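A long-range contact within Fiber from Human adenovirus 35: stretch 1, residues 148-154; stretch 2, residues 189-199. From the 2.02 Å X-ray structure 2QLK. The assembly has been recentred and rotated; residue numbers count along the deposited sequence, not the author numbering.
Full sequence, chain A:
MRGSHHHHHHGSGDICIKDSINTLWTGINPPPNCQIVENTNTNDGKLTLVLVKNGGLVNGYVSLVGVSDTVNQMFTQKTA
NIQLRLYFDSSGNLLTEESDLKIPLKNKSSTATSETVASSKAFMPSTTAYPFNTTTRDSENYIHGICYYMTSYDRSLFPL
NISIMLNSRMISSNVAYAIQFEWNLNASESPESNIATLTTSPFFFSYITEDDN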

# COMPACT_ATOMS: atom_id res chain seq x y z
N TYR A 148 -6.76 9.87 3.93
CA TYR A 148 -6.98 11.08 4.68
C TYR A 148 -7.56 12.29 4.01
O TYR A 148 -7.49 12.46 2.79
CB TYR A 148 -5.66 11.52 5.34
CG TYR A 148 -4.95 10.45 6.12
CD1 TYR A 148 -4.27 9.41 5.45
CD2 TYR A 148 -5.05 10.40 7.51
CE1 TYR A 148 -3.73 8.35 6.16
CE2 TYR A 148 -4.51 9.35 8.23
CZ TYR A 148 -3.86 8.33 7.55
OH TYR A 148 -3.34 7.27 8.25
N TYR A 149 -8.13 13.15 4.84
CA TYR A 149 -8.67 14.42 4.39
C TYR A 149 -7.85 15.48 5.13
O TYR A 149 -7.68 15.42 6.35
CB TYR A 149 -10.13 14.59 4.79
CG TYR A 149 -10.64 15.97 4.44
CD1 TYR A 149 -10.73 16.35 3.11
CD2 TYR A 149 -10.97 16.90 5.42
CE1 TYR A 149 -11.13 17.63 2.75
CE2 TYR A 149 -11.39 18.21 5.08
CZ TYR A 149 -11.46 18.56 3.73
OH TYR A 149 -11.89 19.81 3.33
N MET A 150 -7.34 16.45 4.37
CA MET A 150 -6.56 17.57 4.89
C MET A 150 -7.50 18.78 4.98
O MET A 150 -8.07 19.23 3.97
CB MET A 150 -5.40 17.83 3.91
CG MET A 150 -4.41 18.90 4.31
SD MET A 150 -2.91 18.75 3.28
CE MET A 150 -1.79 18.12 4.47
N THR A 151 -7.70 19.31 6.19
CA THR A 151 -8.61 20.46 6.37
C THR A 151 -8.06 21.69 5.68
O THR A 151 -6.84 21.87 5.57
CB THR A 151 -8.84 20.80 7.84
OG1 THR A 151 -7.72 21.53 8.35
CG2 THR A 151 -9.02 19.52 8.64
N SER A 152 -8.98 22.53 5.24
CA SER A 152 -8.66 23.74 4.52
C SER A 152 -8.09 24.85 5.39
O SER A 152 -7.47 25.77 4.87
CB SER A 152 -9.93 24.26 3.85
OG SER A 152 -10.86 24.66 4.84
N TYR A 153 -8.28 24.79 6.70
CA TYR A 153 -7.76 25.87 7.54
C TYR A 153 -6.40 25.62 8.19
O TYR A 153 -5.42 26.30 7.86
CB TYR A 153 -8.79 26.26 8.61
CG TYR A 153 -9.48 25.11 9.31
CD1 TYR A 153 -8.78 24.26 10.16
CD2 TYR A 153 -10.85 24.88 9.15
CE1 TYR A 153 -9.41 23.22 10.83
CE2 TYR A 153 -11.49 23.84 9.82
CZ TYR A 153 -10.77 23.02 10.66
OH TYR A 153 -11.38 22.00 11.35
N ASP A 154 -6.33 24.65 9.10
CA ASP A 154 -5.08 24.35 9.78
C ASP A 154 -4.36 23.18 9.14
O ASP A 154 -3.37 22.70 9.67
CB ASP A 154 -5.32 24.05 11.26
CG ASP A 154 -6.30 22.90 11.48
OD1 ASP A 154 -6.27 21.92 10.70
OD2 ASP A 154 -7.09 22.98 12.43
N GLU A 189 -15.18 15.76 15.99
CA GLU A 189 -15.46 17.13 15.60
C GLU A 189 -15.59 17.19 14.08
O GLU A 189 -15.15 16.27 13.38
CB GLU A 189 -14.33 18.05 16.07
CG GLU A 189 -14.54 19.53 15.71
CD GLU A 189 -15.71 20.18 16.45
OE1 GLU A 189 -15.67 20.24 17.70
OE2 GLU A 189 -16.67 20.63 15.77
N SER A 190 -16.20 18.25 13.58
CA SER A 190 -16.36 18.39 12.14
C SER A 190 -15.06 18.94 11.56
O SER A 190 -14.49 19.91 12.07
CB SER A 190 -17.53 19.33 11.81
OG SER A 190 -17.30 20.62 12.33
N PRO A 191 -14.56 18.32 10.48
CA PRO A 191 -13.31 18.85 9.92
C PRO A 191 -13.41 20.27 9.36
O PRO A 191 -12.43 21.01 9.39
CB PRO A 191 -12.91 17.80 8.88
CG PRO A 191 -14.15 17.06 8.58
CD PRO A 191 -14.90 17.02 9.88
N GLU A 192 -14.57 20.66 8.85
CA GLU A 192 -14.72 22.01 8.31
C GLU A 192 -15.95 22.73 8.87
O GLU A 192 -16.92 22.11 9.25
CB GLU A 192 -14.83 21.97 6.79
CG GLU A 192 -13.67 21.29 6.09
CD GLU A 192 -12.56 22.25 5.69
OE1 GLU A 192 -12.67 23.47 5.97
OE2 GLU A 192 -11.57 21.78 5.09
N SER A 193 -15.87 24.06 8.90
CA SER A 193 -16.98 24.89 9.37
C SER A 193 -17.79 25.38 8.18
O SER A 193 -18.94 25.78 8.32
CB SER A 193 -16.44 26.08 10.16
OG SER A 193 -15.51 26.81 9.37
N ASN A 194 -17.18 25.35 7.00
CA ASN A 194 -17.88 25.78 5.80
C ASN A 194 -17.33 25.15 4.53
O ASN A 194 -16.33 24.43 4.56
CB ASN A 194 -17.84 27.30 5.67
CG ASN A 194 -18.92 27.84 4.75
OD1 ASN A 194 -18.94 29.02 4.40
ND2 ASN A 194 -19.85 26.97 4.36
N ILE A 195 -18.00 25.43 3.41
CA ILE A 195 -17.61 24.90 2.12
C ILE A 195 -16.11 24.92 1.93
O ILE A 195 -15.44 25.92 2.21
CB ILE A 195 -18.26 25.70 0.97
CG1 ILE A 195 -19.76 25.82 1.21
CG2 ILE A 195 -18.00 25.01 -0.34
CD1 ILE A 195 -20.47 24.47 1.39
N ALA A 196 -15.58 23.79 1.46
CA ALA A 196 -14.15 23.61 1.21
C ALA A 196 -14.07 22.43 0.27
O ALA A 196 -14.84 21.48 0.42
CB ALA A 196 -13.43 23.30 2.51
N THR A 197 -13.16 22.47 -0.69
CA THR A 197 -13.05 21.39 -1.66
C THR A 197 -12.80 20.07 -0.98
O THR A 197 -11.77 19.88 -0.30
CB THR A 197 -11.91 21.61 -2.68
OG1 THR A 197 -12.02 22.92 -3.25
CG2 THR A 197 -12.01 20.59 -3.79
N LEU A 198 -13.74 19.14 -1.14
CA LEU A 198 -13.56 17.85 -0.52
C LEU A 198 -12.49 17.13 -1.34
O LEU A 198 -12.53 17.18 -2.55
CB LEU A 198 -14.88 17.07 -0.53
CG LEU A 198 -14.81 15.61 -0.05
CD1 LEU A 198 -16.18 15.16 0.45
CD2 LEU A 198 -14.33 14.69 -1.21
N THR A 199 -11.51 16.52 -0.67
CA THR A 199 -10.47 15.75 -1.35
C THR A 199 -10.11 14.56 -0.48
O THR A 199 -10.07 14.68 0.75
CB THR A 199 -9.18 16.56 -1.58
OG1 THR A 199 -8.64 16.94 -0.31
CG2 THR A 199 -9.47 17.82 -2.39
O HOH W 1 -6.96 15.57 1.58
O HOH W 2 -14.51 19.55 2.46

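The first stretch enters as the end of a strand, residues 148-150, and then leaves regular structure for a loop; the second, at least 37 residues further along the chain wherever the two touch, forms no regular helix or strand across most of its length. The backbones lie at a side-chain's distance rather than a sheet's: the CA atoms of Y149 and T199 are 6.2 Å apart, those of T151 and P191 6.1 Å, and those of S152 and A196 6.4 Å. No backbone-to-backbone hydrogen bond joins them, so side chains and water make the connection. Water 1 accepts from M150 N at 3.0 Å and lies 2.9 Å from T199 OG1, tying the strand to the far end of the second stretch.

The centre of the contact is the carboxylate of E192. Its CA-to-CB bond runs sideways, but the side chain, with chi1 in the m well, brings its end to the first stretch. There E192 OE2 accepts two hydrogen bonds, from Y149 OH at 2.7 Å and from S152 N at 2.7 Å, the latter with an angle of 159° at the hydrogen. The other oxygen, E192 OE1, accepts from S152 OG at a very short 2.4 Å. S152 thus grips both carboxylate oxygens, one through its backbone amide and one through its hydroxyl; a small polar side chain pointing toward the partner suits this place. Because E192 is buried, these donors supply the polar partners that solvent would otherwise provide.

Y149, also buried, contributes the most covered surface of any residue here. Its t rotamer carries the long ring across the gap. The ring carbons pack against hydrocarbon, with Y149 CD2 4.1 Å from P191 CB and Y149 CE1 4.1 Å from L198 CA, while the hydroxyl at the tip meets polar groups. Besides donating to E192, Y149 OH accepts a hydrogen bond from water 2 at 2.8 Å, and the same water donates to A196 O at 2.8 Å, bridging the stretches. At the ring edge, Y149 CD1 comes within 3.0 Å of T199 O.

P191 offers a compact apolar surface, and its backbone carbonyl accepts a hydrogen bond. T151 rests its methyl nearby, T151 CG2 being 3.8 Å from P191 O, and Y153 OH donates to P191 O at a very short 2.4 Å. The Y153 ring is exposed and poorly ordered, so that distance deserves caution. Within its own loop, T151 OG1 donates to D154 OD1 at 2.8 Å.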